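PDB 3MEZ: mannose-specific lectin 3 chain 1 from Crocus vernus, which probably binds mannose, as one of two bulb-type lectin domains of a heterotetrameric lectin that probably agglutinates trypsin-treated rabbit erythrocytes weakly. Local coordinates for residues T53-L56 against L62-H65; F24-Q27 against N31-L34; Y87-G92 against V97-P102; N3-L6 against V10-T13; G39-N44 against W74-S79. One frame throughout, in Å; residues are numbered along the deposited sequence.

How the interactions relate
The five contacts map a bulb-type lectin domain with the beta-prism II fold, three antiparallel sheets enclosing one apolar core. Interactions 1, 2 and 3 are hairpins, one from each sheet; interactions 4 and 5 are side-chain contacts between sheets. Interactions 1 and 2 meet through Ile64 CD1 and Leu32 CB at 3.8 Å, interactions 1 and 3 where Leu56 CD2 lies 3.9 Å from Ile99 CD1. Interactions 2 and 3, centres about 16 Å apart, still touch, with Phe24 CG 3.8 Å from Val97 CG2. The hairpin of interaction 2 spans a sequence matching the family's mannose-site signature; a glycerol, probably from the crystallisation liquor, lies about 4 Å (nearest atoms) from the Gln27 side chain.

Interaction 1 (T53-L56 against L62-H65); sequences TLRL and LEIH
Arg55 and Glu63 run side by side along one face of an antiparallel beta hairpin in a bulb-type lectin domain. With Arg55 CG anti to the backbone N (chi1 174°) and a bend at chi3 (115°), the guanidinium comes over to Glu63. Glu63 OE2 sits 3.1 Å from Arg55 NH1, but above the guanidinium face, so this salt bridge is one of charge alone. His65 CE1 approaches the same face, 3.8 Å from Arg55 NH2. On the other sheet face Leu62 CD2 fits between Leu54 CD1 at 3.8 Å and Leu56 CD2 at 4.0 Å, and these leucines continue into the core against Phe24, Met26 and Leu32. Two pairs of backbone bonds hold the register, Thr53 with His65 and Arg55 with Glu63; the shortest joins Glu63 N to Arg55 O at 2.8 Å. Beyond the first shell, Asn57 ND2 hydrogen-bonds the other carboxylate oxygen, Glu63 OE1. At the open end a water lies 3.2 Å from Thr53 OG1 and donates to His65 O.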
loop_
_atom_site.group_PDB
_atom_site.type_symbol
_atom_site.label_atom_id
_atom_site.label_comp_id
_atom_site.label_asym_id
_atom_site.label_seq_id
_atom_site.Cartn_x
_atom_site.Cartn_y
_atom_site.Cartn_z
ATOM N N THR A 53 -20.205 24.308 19.368
ATOM C CA THR A 53 -18.891 23.988 18.909
ATOM C C THR A 53 -18.367 22.698 19.528
ATOM O O THR A 53 -18.789 22.285 20.556
ATOM C CB THR A 53 -17.895 25.090 19.227
ATOM O OG1 THR A 53 -17.666 25.108 20.618
ATOM C CG2 THR A 53 -18.383 26.448 18.781
ATOM N N LEU A 54 -17.416 22.111 18.845
ATOM C CA LEU A 54 -16.858 20.822 19.155
ATOM C C LEU A 54 -15.377 20.915 19.445
ATOM O O LEU A 54 -14.650 21.373 18.642
ATOM C CB LEU A 54 -17.026 19.937 17.915
ATOM C CG LEU A 54 -16.979 18.428 17.923
ATOM C CD1 LEU A 54 -15.758 17.954 17.301
ATOM C CD2 LEU A 54 -17.135 17.802 19.261
ATOM N N ARG A 55 -14.965 20.393 20.577
ATOM C CA ARG A 55 -13.593 20.382 21.024
ATOM C C ARG A 55 -13.118 18.946 21.341
ATOM O O ARG A 55 -13.892 18.161 21.716
ATOM C CB ARG A 55 -13.508 21.245 22.275
ATOM C CG ARG A 55 -12.231 21.256 22.943
ATOM C CD ARG A 55 -12.197 22.240 24.109
ATOM N NE ARG A 55 -12.038 21.551 25.371
ATOM C CZ ARG A 55 -12.272 22.053 26.581
ATOM N NH1 ARG A 55 -12.091 21.286 27.629
ATOM N NH2 ARG A 55 -12.690 23.297 26.752
ATOM N N LEU A 56 -11.843 18.658 21.153
ATOM C CA LEU A 56 -11.232 17.428 21.596
ATOM C C LEU A 56 -10.385 17.790 22.783
ATOM O O LEU A 56 -9.501 18.587 22.687
ATOM C CB LEU A 56 -10.316 16.875 20.527
ATOM C CG LEU A 56 -9.994 15.422 20.256
ATOM C CD1 LEU A 56 -8.546 15.169 20.140
ATOM C CD2 LEU A 56 -10.661 14.478 21.118
ATOM N N LEU A 62 -14.417 14.005 22.992
ATOM C CA LEU A 62 -15.017 15.136 22.317
ATOM C C LEU A 62 -15.941 15.825 23.289
ATOM O O LEU A 62 -16.571 15.171 24.029
ATOM C CB LEU A 62 -15.801 14.697 21.078
ATOM C CG LEU A 62 -15.024 14.173 19.886
ATOM C CD1 LEU A 62 -15.961 13.705 18.878
ATOM C CD2 LEU A 62 -14.171 15.239 19.362
ATOM N N GLU A 63 -15.994 17.136 23.277
ATOM C CA GLU A 63 -16.910 17.924 24.060
ATOM C C GLU A 63 -17.684 18.906 23.196
ATOM O O GLU A 63 -17.094 19.701 22.541
ATOM C CB GLU A 63 -16.147 18.736 25.106
ATOM C CG GLU A 63 -15.120 17.983 25.918
ATOM C CD GLU A 63 -14.591 18.765 27.107
ATOM O OE1 GLU A 63 -13.995 18.177 27.978
ATOM O OE2 GLU A 63 -14.803 19.954 27.176
ATOM N N ILE A 64 -18.995 18.862 23.227
ATOM C CA ILE A 64 -19.825 19.874 22.587
ATOM C C ILE A 64 -20.154 20.950 23.597
ATOM O O ILE A 64 -20.639 20.656 24.654
ATOM C CB ILE A 64 -21.128 19.284 21.979
ATOM C CG1 ILE A 64 -20.827 18.253 20.899
ATOM C CG2 ILE A 64 -21.973 20.341 21.431
ATOM C CD1 ILE A 64 -22.015 17.573 20.375
ATOM N N HIS A 65 -19.854 22.190 23.253
ATOM C CA HIS A 65 -20.096 23.362 24.098
ATOM C C HIS A 65 -21.070 24.319 23.467
ATOM O O HIS A 65 -21.037 24.536 22.302
ATOM C CB HIS A 65 -18.834 24.130 24.370
ATOM C CG HIS A 65 -17.919 23.484 25.342
ATOM N ND1 HIS A 65 -16.886 22.668 24.957
ATOM C CD2 HIS A 65 -17.859 23.549 26.682
ATOM C CE1 HIS A 65 -16.234 22.257 26.017
ATOM N NE2 HIS A 65 -16.803 22.777 27.074
HETATM O O HOH W 1 -19.539 27.424 21.913
#

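Interaction 2 (F24-Q27 against N31-L34); sequences FVMQ and NLVL
Leu32 CD2 stands almost squarely over the Phe24 ring, 3.9 Å from the centroid and 11° off the normal, in a CH-pi contact. Leu32 CD1 lies by Phe24 CZ at 3.3 Å, a separation that is short for two carbons and may partly reflect the model. The ring reaches across to Leu32 because Phe24 CG is anti to the backbone N (chi1 -169°); Phe24 CD2, at the ring edge, lies 4.0 Å from Leu34 CA. Val25 and Val33 form the hydrogen-bonded pair of the hairpin, with Val25 N to Val33 O at 2.8 Å and a longer return bond. Past the end of the regular strand, Gln27 N still bonds to Asn31 O at 3.0 Å, with Met26 at the centre of an inverse gamma turn just before it. Asn31 is itself held through OD1 by Thr45 N and Ser43 OG, and through ND2 by Gln42. Gln27, Asp29, Asn31, Val33 and Tyr35 have the spacing of the QxDxNxVxY signature, consistent with a mannose-binding site of the monocot lectins.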
loop_
_atom_site.group_PDB
_atom_site.type_symbol
_atom_site.label_atom_id
_atom_site.label_comp_id
_atom_site.label_asym_id
_atom_site.label_seq_id
_atom_site.Cartn_x
_atom_site.Cartn_y
_atom_site.Cartn_z
ATOM N N PHE A 24 -18.033 14.862 9.163
ATOM C CA PHE A 24 -18.363 14.866 10.595
ATOM C C PHE A 24 -18.666 16.292 10.956
ATOM O O PHE A 24 -17.797 17.094 11.111
ATOM C CB PHE A 24 -17.178 14.319 11.399
ATOM C CG PHE A 24 -17.437 13.997 12.880
ATOM C CD1 PHE A 24 -16.569 14.443 13.830
ATOM C CD2 PHE A 24 -18.447 13.182 13.300
ATOM C CE1 PHE A 24 -16.743 14.144 15.133
ATOM C CE2 PHE A 24 -18.617 12.898 14.614
ATOM C CZ PHE A 24 -17.779 13.372 15.517
ATOM N N VAL A 25 -19.936 16.584 11.094
ATOM C CA VAL A 25 -20.368 17.941 11.112
ATOM C C VAL A 25 -21.007 18.466 12.401
ATOM O O VAL A 25 -21.917 17.931 12.905
ATOM C CB VAL A 25 -21.143 18.340 9.774
ATOM C CG1 VAL A 25 -21.595 17.161 8.977
ATOM C CG2 VAL A 25 -22.188 19.309 9.979
ATOM N N MET A 26 -20.503 19.585 12.849
ATOM C CA MET A 26 -21.055 20.287 13.969
ATOM C C MET A 26 -22.157 21.223 13.470
ATOM O O MET A 26 -21.936 22.329 13.132
ATOM C CB MET A 26 -19.956 21.035 14.718
ATOM C CG MET A 26 -20.394 21.745 15.918
ATOM S SD MET A 26 -20.884 20.721 17.265
ATOM C CE MET A 26 -22.596 20.635 17.095
ATOM N N GLN A 27 -23.357 20.712 13.433
ATOM C CA GLN A 27 -24.463 21.414 12.852
ATOM C C GLN A 27 -24.991 22.601 13.648
ATOM O O GLN A 27 -24.843 22.700 14.824
ATOM C CB GLN A 27 -25.587 20.453 12.471
ATOM C CG GLN A 27 -25.213 19.323 11.523
ATOM C CD GLN A 27 -26.349 18.373 11.230
ATOM O OE1 GLN A 27 -27.371 18.430 11.844
ATOM N NE2 GLN A 27 -26.154 17.513 10.326
ATOM N N ASN A 31 -26.600 19.394 16.762
ATOM C CA ASN A 31 -26.312 18.002 16.560
ATOM C C ASN A 31 -24.984 17.769 15.814
ATOM O O ASN A 31 -24.717 18.419 14.855
ATOM C CB ASN A 31 -27.485 17.320 15.879
ATOM C CG ASN A 31 -27.516 15.838 16.096
ATOM O OD1 ASN A 31 -26.948 15.325 16.999
ATOM N ND2 ASN A 31 -28.191 15.160 15.230
ATOM N N LEU A 32 -24.187 16.836 16.317
ATOM C CA LEU A 32 -22.952 16.390 15.725
ATOM C C LEU A 32 -23.183 15.072 15.023
ATOM O O LEU A 32 -23.451 14.094 15.643
ATOM C CB LEU A 32 -21.952 16.136 16.819
ATOM C CG LEU A 32 -20.446 16.328 16.624
ATOM C CD1 LEU A 32 -19.563 15.373 17.407
ATOM C CD2 LEU A 32 -20.065 16.460 15.235
ATOM N N VAL A 33 -23.054 15.096 13.712
ATOM C CA VAL A 33 -23.440 14.009 12.868
ATOM C C VAL A 33 -22.314 13.571 11.952
ATOM O O VAL A 33 -21.691 14.379 11.327
ATOM C CB VAL A 33 -24.687 14.399 12.061
ATOM C CG1 VAL A 33 -25.213 13.260 11.209
ATOM C CG2 VAL A 33 -25.757 14.886 12.971
ATOM N N LEU A 34 -22.091 12.268 11.896
ATOM C CA LEU A 34 -21.214 11.632 10.933
ATOM C C LEU A 34 -22.053 11.214 9.735
ATOM O O LEU A 34 -22.920 10.391 9.892
ATOM C CB LEU A 34 -20.628 10.357 11.500
ATOM C CG LEU A 34 -19.276 9.798 11.051
ATOM C CD1 LEU A 34 -19.245 8.318 11.000
ATOM C CD2 LEU A 34 -18.699 10.387 9.834
#

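Interaction 3 (Y87-G92 against V97-P102); sequences YAATLG and VTIYGP. Unlike the reference sequence in segment 87-92: Thr90 (reference Val).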
loop_
_atom_site.group_PDB
_atom_site.type_symbol
_atom_site.label_atom_id
_atom_site.label_comp_id
_atom_site.label_asym_id
_atom_site.label_seq_id
_atom_site.Cartn_x
_atom_site.Cartn_y
_atom_site.Cartn_z
ATOM N N TYR A 87 -4.070 14.464 22.079
ATOM C CA TYR A 87 -4.803 13.453 21.338
ATOM C C TYR A 87 -5.125 13.932 19.898
ATOM O O TYR A 87 -5.040 15.083 19.622
ATOM C CB TYR A 87 -6.048 13.059 22.100
ATOM C CG TYR A 87 -5.781 12.242 23.345
ATOM C CD1 TYR A 87 -5.357 12.831 24.500
ATOM C CD2 TYR A 87 -5.926 10.898 23.346
ATOM C CE1 TYR A 87 -5.107 12.112 25.609
ATOM C CE2 TYR A 87 -5.672 10.172 24.448
ATOM C CZ TYR A 87 -5.246 10.774 25.591
ATOM O OH TYR A 87 -4.990 10.022 26.689
ATOM N N ALA A 88 -5.449 13.015 19.010
ATOM C CA ALA A 88 -5.851 13.348 17.658
ATOM C C ALA A 88 -7.081 12.577 17.205
ATOM O O ALA A 88 -7.134 11.409 17.402
ATOM C CB ALA A 88 -4.751 13.111 16.736
ATOM N N ALA A 89 -8.044 13.252 16.603
ATOM C CA ALA A 89 -9.171 12.630 15.952
ATOM C C ALA A 89 -8.953 12.661 14.449
ATOM O O ALA A 89 -8.705 13.668 13.894
ATOM C CB ALA A 89 -10.447 13.287 16.303
ATOM N N THR A 90 -9.036 11.504 13.841
ATOM C CA THR A 90 -8.845 11.360 12.423
ATOM C C THR A 90 -10.092 10.778 11.789
ATOM O O THR A 90 -10.536 9.753 12.199
ATOM C CB THR A 90 -7.663 10.415 12.080
ATOM O OG1 THR A 90 -6.476 10.815 12.746
ATOM C CG2 THR A 90 -7.392 10.354 10.561
ATOM N N LEU A 91 -10.602 11.432 10.766
ATOM C CA LEU A 91 -11.655 10.910 9.944
ATOM C C LEU A 91 -10.971 10.192 8.785
ATOM O O LEU A 91 -10.456 10.790 7.895
ATOM C CB LEU A 91 -12.563 12.014 9.440
ATOM C CG LEU A 91 -13.629 11.709 8.407
ATOM C CD1 LEU A 91 -14.446 10.581 8.847
ATOM C CD2 LEU A 91 -14.491 12.903 8.075
ATOM N N GLY A 92 -10.939 8.886 8.896
ATOM C CA GLY A 92 -10.173 8.009 8.034
ATOM C C GLY A 92 -10.808 7.473 6.767
ATOM O O GLY A 92 -11.940 7.706 6.518
ATOM N N VAL A 97 -14.546 8.229 12.505
ATOM C CA VAL A 97 -13.665 9.046 13.275
ATOM C C VAL A 97 -13.152 8.221 14.440
ATOM O O VAL A 97 -13.903 7.750 15.232
ATOM C CB VAL A 97 -14.361 10.300 13.836
ATOM C CG1 VAL A 97 -13.416 11.115 14.660
ATOM C CG2 VAL A 97 -14.940 11.121 12.744
ATOM N N THR A 98 -11.853 8.096 14.515
ATOM C CA THR A 98 -11.154 7.386 15.559
ATOM C C THR A 98 -10.205 8.351 16.289
ATOM O O THR A 98 -9.561 9.150 15.684
ATOM C CB THR A 98 -10.323 6.214 15.027
ATOM O OG1 THR A 98 -11.123 5.325 14.282
ATOM C CG2 THR A 98 -9.727 5.491 16.118
ATOM N N ILE A 99 -10.154 8.233 17.600
ATOM C CA ILE A 99 -9.316 9.060 18.424
ATOM C C ILE A 99 -8.115 8.266 18.878
ATOM O O ILE A 99 -8.258 7.221 19.408
ATOM C CB ILE A 99 -10.062 9.529 19.638
ATOM C CG1 ILE A 99 -11.296 10.293 19.215
ATOM C CG2 ILE A 99 -9.183 10.288 20.562
ATOM C CD1 ILE A 99 -11.046 11.477 18.674
ATOM N N TYR A 100 -6.950 8.835 18.666
ATOM C CA TYR A 100 -5.679 8.259 19.002
ATOM C C TYR A 100 -4.887 9.103 19.996
ATOM O O TYR A 100 -4.843 10.280 19.876
ATOM C CB TYR A 100 -4.833 8.075 17.753
ATOM C CG TYR A 100 -5.463 7.343 16.600
ATOM C CD1 TYR A 100 -6.255 7.994 15.682
ATOM C CD2 TYR A 100 -5.238 6.002 16.411
ATOM C CE1 TYR A 100 -6.805 7.321 14.627
ATOM C CE2 TYR A 100 -5.766 5.337 15.365
ATOM C CZ TYR A 100 -6.541 5.985 14.476
ATOM O OH TYR A 100 -7.064 5.286 13.464
ATOM N N GLY A 101 -4.274 8.478 20.975
ATOM C CA GLY A 101 -3.346 9.166 21.847
ATOM C C GLY A 101 -2.958 8.460 23.134
ATOM O O GLY A 101 -3.442 7.406 23.424
ATOM N N PRO A 102 -2.110 9.087 23.909
ATOM C CA PRO A 102 -1.572 10.402 23.603
ATOM C C PRO A 102 -0.342 10.356 22.726
ATOM O O PRO A 102 0.044 9.311 22.324
ATOM C CB PRO A 102 -1.214 10.933 24.973
ATOM C CG PRO A 102 -0.920 9.806 25.748
ATOM C CD PRO A 102 -1.641 8.621 25.217
#
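With CG beside its backbone N (chi1 -71°), Tyr87 lays its ring along the partner strand of this beta hairpin, against Gly101 and Pro102. Tyr87 CD2 comes within 3.5 Å of Gly101 CA, and Pro102 CA stands 4.1 Å above the ring plane, over its centre. Gly101 has a phi of 165°, a backbone conformation suited to glycine, and the peptide bond that follows it is cis, which turns the proline onto the ring. Val83 O bonds to the Tyr87 hydroxyl and fixes its far end. Between the strands, Ala88 pairs with Tyr100 and Thr90 with Thr98 through four backbone hydrogen bonds, Ala88 N reaching Tyr100 O at 2.9 Å. On the core side Val97 CG2 packs 4.0 Å from Leu91 CD1. Thr98, Ile99 and Tyr100 also pair antiparallel with a strand of the chain 2 subunit, so this beta-prism sheet runs on across the interface. On the face opposite Val97 and Leu91, Thr90 OG1, 4.0 Å from Tyr100 CE1, is buried without a polar partner.

Interaction 4 (N3-L6 against V10-T13); sequences NVLL and VIHT. Unlike the reference sequence in segment 10-13: His12 (reference Ser).
The branch carbon of Leu5 lies across the CG1-CD1 arm of Ile11, and the tight part of the contact is this apolar touch. Leu5 CG lies 4.0 Å from Ile11 CD1 and equally close to Ile11 CG1, while Leu5 CD1 adds a looser approach of 4.2 Å to Ile11 CD1. The other branch, Leu5 CD2, turns towards the backbone and comes within 4.1 Å of Val10 N. Ile11 reaches inward because CG1 sits beside its backbone N (chi1 -64°) and the chain then runs on extended (chi2 166°) to bring CD1 to the leucine. The main chains stay well apart, with Leu5 CA and Val10 CA 7.5 Å from each other and no hydrogen bond between the segments. This follows from the beta-prism II fold: residues 4-6 belong to the sheet with strand 88-91, residues 10-11 to the sheet with strand 53-56, so the two segments face each other across a junction of sheets. Leu54 touches both Leu5 and Ile11 and carries the packing deeper, and Leu17 lies against Ile11. The outer side is far looser: the CB of Val10 points away from Leu5 and its side chain rests on Thr53, at a partly exposed position. Leu6 faces away from residues 10-13, towards the chain 2 subunit, where it packs on Gln96 of that chain.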
loop_
_atom_site.group_PDB
_atom_site.type_symbol
_atom_site.label_atom_id
_atom_site.label_comp_id
_atom_site.label_asym_id
_atom_site.label_seq_id
_atom_site.Cartn_x
_atom_site.Cartn_y
_atom_site.Cartn_z
ATOM N N ASN A 3 -9.240 16.528 7.748
ATOM C CA ASN A 3 -9.440 15.170 8.188
ATOM C C ASN A 3 -8.929 14.904 9.603
ATOM O O ASN A 3 -9.108 13.825 10.089
ATOM C CB ASN A 3 -8.883 14.137 7.204
ATOM C CG ASN A 3 -7.360 14.164 7.060
ATOM O OD1 ASN A 3 -6.740 15.139 7.304
ATOM N ND2 ASN A 3 -6.797 13.073 6.605
ATOM N N VAL A 4 -8.298 15.910 10.207
ATOM C CA VAL A 4 -7.719 15.846 11.539
ATOM C C VAL A 4 -8.227 16.933 12.476
ATOM O O VAL A 4 -8.394 18.013 12.076
ATOM C CB VAL A 4 -6.181 15.933 11.495
ATOM C CG1 VAL A 4 -5.607 16.018 12.864
ATOM C CG2 VAL A 4 -5.597 14.776 10.771
ATOM N N LEU A 5 -8.493 16.564 13.728
ATOM C CA LEU A 5 -8.805 17.484 14.830
ATOM C C LEU A 5 -7.921 17.148 16.018
ATOM O O LEU A 5 -8.038 16.104 16.562
ATOM C CB LEU A 5 -10.262 17.383 15.248
ATOM C CG LEU A 5 -11.118 18.519 15.840
ATOM C CD1 LEU A 5 -11.884 18.101 16.998
ATOM C CD2 LEU A 5 -10.386 19.785 16.080
ATOM N N LEU A 6 -7.043 18.063 16.381
ATOM C CA LEU A 6 -6.165 17.923 17.510
ATOM C C LEU A 6 -6.689 18.523 18.836
ATOM O O LEU A 6 -7.477 19.442 18.845
ATOM C CB LEU A 6 -4.820 18.530 17.201
ATOM C CG LEU A 6 -4.076 18.090 15.957
ATOM C CD1 LEU A 6 -2.836 18.872 15.788
ATOM C CD2 LEU A 6 -3.798 16.663 16.073
ATOM N N VAL A 10 -10.745 23.516 17.697
ATOM C CA VAL A 10 -12.186 23.523 17.718
ATOM C C VAL A 10 -12.861 23.360 16.347
ATOM O O VAL A 10 -12.376 23.843 15.400
ATOM C CB VAL A 10 -12.676 24.831 18.407
ATOM C CG1 VAL A 10 -14.126 24.933 18.414
ATOM C CG2 VAL A 10 -12.160 24.901 19.820
ATOM N N ILE A 11 -13.985 22.675 16.257
ATOM C CA ILE A 11 -14.818 22.748 15.059
ATOM C C ILE A 11 -15.974 23.672 15.376
ATOM O O ILE A 11 -16.741 23.413 16.227
ATOM C CB ILE A 11 -15.364 21.395 14.604
ATOM C CG1 ILE A 11 -14.245 20.475 14.206
ATOM C CG2 ILE A 11 -16.300 21.515 13.427
ATOM C CD1 ILE A 11 -14.687 19.112 14.081
ATOM N N HIS A 12 -16.067 24.755 14.639
ATOM C CA HIS A 12 -17.107 25.746 14.810
ATOM C C HIS A 12 -18.452 25.377 14.234
ATOM O O HIS A 12 -18.607 24.405 13.579
ATOM C CB HIS A 12 -16.631 27.061 14.258
ATOM C CG HIS A 12 -15.187 27.255 14.464
ATOM N ND1 HIS A 12 -14.674 27.622 15.676
ATOM C CD2 HIS A 12 -14.132 27.001 13.664
ATOM C CE1 HIS A 12 -13.358 27.642 15.602
ATOM N NE2 HIS A 12 -13.001 27.269 14.388
ATOM N N THR A 13 -19.433 26.186 14.514
ATOM C CA THR A 13 -20.759 25.885 14.071
ATOM C C THR A 13 -20.789 25.833 12.543
ATOM O O THR A 13 -20.212 26.641 11.865
ATOM C CB THR A 13 -21.765 26.901 14.619
ATOM O OG1 THR A 13 -21.563 27.050 16.019
ATOM C CG2 THR A 13 -23.160 26.488 14.339
#

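Interaction 5 (G39-N44 against W74-S79); sequences GGFQSN and WVYPRS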
loop_
_atom_site.group_PDB
_atom_site.type_symbol
_atom_site.label_atom_id
_atom_site.label_comp_id
_atom_site.label_asym_id
_atom_site.label_seq_id
_atom_site.Cartn_x
_atom_site.Cartn_y
_atom_site.Cartn_z
ATOM N N GLY A 39 -22.764 3.379 7.985
ATOM C CA GLY A 39 -23.279 3.370 9.312
ATOM C C GLY A 39 -22.842 4.661 9.949
ATOM O O GLY A 39 -21.676 4.893 10.125
ATOM N N GLY A 40 -23.818 5.483 10.257
ATOM C CA GLY A 40 -23.646 6.808 10.772
ATOM C C GLY A 40 -23.426 6.848 12.252
ATOM O O GLY A 40 -23.302 5.854 12.903
ATOM N N PHE A 41 -23.320 8.052 12.756
ATOM C CA PHE A 41 -23.140 8.310 14.155
ATOM C C PHE A 41 -23.628 9.718 14.386
ATOM O O PHE A 41 -23.448 10.547 13.549
ATOM C CB PHE A 41 -21.669 8.178 14.476
ATOM C CG PHE A 41 -21.303 8.544 15.876
ATOM C CD1 PHE A 41 -21.158 7.575 16.829
ATOM C CD2 PHE A 41 -21.095 9.844 16.233
ATOM C CE1 PHE A 41 -20.847 7.909 18.088
ATOM C CE2 PHE A 41 -20.778 10.155 17.501
ATOM C CZ PHE A 41 -20.655 9.187 18.425
ATOM N N GLN A 42 -24.269 9.953 15.520
ATOM C CA GLN A 42 -24.652 11.283 15.956
ATOM C C GLN A 42 -24.679 11.411 17.466
ATOM O O GLN A 42 -24.927 10.473 18.137
ATOM C CB GLN A 42 -25.963 11.742 15.347
ATOM C CG GLN A 42 -27.164 10.952 15.685
ATOM C CD GLN A 42 -28.444 11.512 15.050
ATOM O OE1 GLN A 42 -29.159 12.301 15.654
ATOM N NE2 GLN A 42 -28.729 11.079 13.844
ATOM N N SER A 43 -24.406 12.592 17.963
ATOM C CA SER A 43 -24.503 12.886 19.372
ATOM C C SER A 43 -25.934 12.820 19.883
ATOM O O SER A 43 -26.175 12.632 21.055
ATOM C CB SER A 43 -23.883 14.245 19.690
ATOM O OG SER A 43 -24.464 15.274 18.986
ATOM N N ASN A 44 -26.875 12.977 18.974
ATOM C CA ASN A 44 -28.265 13.214 19.308
ATOM C C ASN A 44 -28.536 14.444 20.175
ATOM O O ASN A 44 -29.256 14.378 21.108
ATOM C CB ASN A 44 -28.892 11.964 19.913
ATOM C CG ASN A 44 -30.378 11.858 19.652
ATOM O OD1 ASN A 44 -31.029 12.795 19.221
ATOM N ND2 ASN A 44 -30.921 10.707 19.933
ATOM N N TRP A 74 -22.484 17.754 25.659
ATOM C CA TRP A 74 -22.301 16.337 25.439
ATOM C C TRP A 74 -20.828 16.035 25.589
ATOM O O TRP A 74 -20.021 16.815 25.260
ATOM C CB TRP A 74 -22.842 16.011 24.050
ATOM C CG TRP A 74 -22.735 14.641 23.475
ATOM C CD1 TRP A 74 -23.579 13.613 23.649
ATOM C CD2 TRP A 74 -21.788 14.213 22.534
ATOM N NE1 TRP A 74 -23.188 12.548 22.913
ATOM C CE2 TRP A 74 -22.085 12.898 22.213
ATOM C CE3 TRP A 74 -20.689 14.811 21.932
ATOM C CZ2 TRP A 74 -21.333 12.183 21.344
ATOM C CZ3 TRP A 74 -19.950 14.087 21.100
ATOM C CH2 TRP A 74 -20.285 12.799 20.783
ATOM N N VAL A 75 -20.508 14.891 26.144
ATOM C CA VAL A 75 -19.137 14.434 26.263
ATOM C C VAL A 75 -19.055 13.012 25.808
ATOM O O VAL A 75 -19.887 12.256 26.163
ATOM C CB VAL A 75 -18.639 14.530 27.688
ATOM C CG1 VAL A 75 -17.328 13.902 27.777
ATOM C CG2 VAL A 75 -18.573 15.962 28.115
ATOM N N TYR A 76 -18.086 12.675 24.982
ATOM C CA TYR A 76 -18.007 11.333 24.442
ATOM C C TYR A 76 -16.571 10.834 24.222
ATOM O O TYR A 76 -15.775 11.514 23.694
ATOM C CB TYR A 76 -18.835 11.223 23.159
ATOM C CG TYR A 76 -19.147 9.819 22.745
ATOM C CD1 TYR A 76 -18.266 9.099 21.991
ATOM C CD2 TYR A 76 -20.309 9.211 23.129
ATOM C CE1 TYR A 76 -18.536 7.837 21.629
ATOM C CE2 TYR A 76 -20.571 7.949 22.790
ATOM C CZ TYR A 76 -19.687 7.265 22.034
ATOM O OH TYR A 76 -19.938 6.004 21.681
ATOM N N PRO A 77 -16.264 9.633 24.659
ATOM C CA PRO A 77 -17.166 8.791 25.417
ATOM C C PRO A 77 -17.427 9.395 26.802
ATOM O O PRO A 77 -16.763 10.263 27.254
ATOM C CB PRO A 77 -16.368 7.508 25.585
ATOM C CG PRO A 77 -15.414 7.529 24.541
ATOM C CD PRO A 77 -15.077 8.907 24.252
ATOM N N ARG A 78 -18.446 8.895 27.446
ATOM C CA ARG A 78 -18.940 9.533 28.618
ATOM C C ARG A 78 -17.916 9.600 29.744
ATOM O O ARG A 78 -17.839 10.592 30.416
ATOM C CB ARG A 78 -20.188 8.830 29.075
ATOM C CG ARG A 78 -20.927 9.561 30.072
ATOM C CD ARG A 78 -21.990 8.725 30.647
ATOM N NE ARG A 78 -23.172 9.529 30.776
ATOM C CZ ARG A 78 -23.847 9.686 31.885
ATOM N NH1 ARG A 78 -24.889 10.451 31.851
ATOM N NH2 ARG A 78 -23.488 9.083 33.009
ATOM N N SER A 79 -17.169 8.526 29.930
ATOM C CA SER A 79 -16.115 8.430 30.924
ATOM C C SER A 79 -14.919 7.754 30.330
ATOM O O SER A 79 -15.054 6.821 29.611
ATOM C CB SER A 79 -16.554 7.577 32.098
ATOM O OG SER A 79 -15.726 7.756 33.185
#
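Trp74 directs its CB towards residues 39-44, and with CG anti to the backbone N (chi1 176°) the indole extends beneath Ser43. Just beyond CB, Trp74 CG is 4.0 Å from Ser43 CB. Along the pyrrole edge, CD1 and NE1 pass Ser43 O, with NE1 at 3.5 Å but in no hydrogen bond. The closest approach is at the ring fusion, where Trp74 CE2 lies 3.4 Å from Ser43 CB; this methylene sits over the five-membered ring, 18° off its normal, in a CH-pi contact. On the benzo side CD2, CE3 and CZ3 also lie under Ser43 CB, CD2 closest of the three. Further out, Trp74 CZ2 meets Phe41 CZ at 4.2 Å near the plane of the indole, and CH2 at the tip remains under Ser43 CB. On the opposite face Tyr76 CB stands 3.1 Å above the plane, towards the rim of the six-membered ring. Phe41 in turn points its edge at the face of Tyr76 in a T-shaped pair, with centroids 5.5 Å apart and planes at 74°, and Tyr76 makes another edge-to-face contact with Trp109 of the chain 2 subunit. Ser43 is held in place over the indole by its OG, which bonds to Thr45 OG1 and Leu32 N. Phe41, Ser43, Trp74 and Tyr76 pack where the edges of two sheets meet, in the beta-prism II fold of bulb-type lectins.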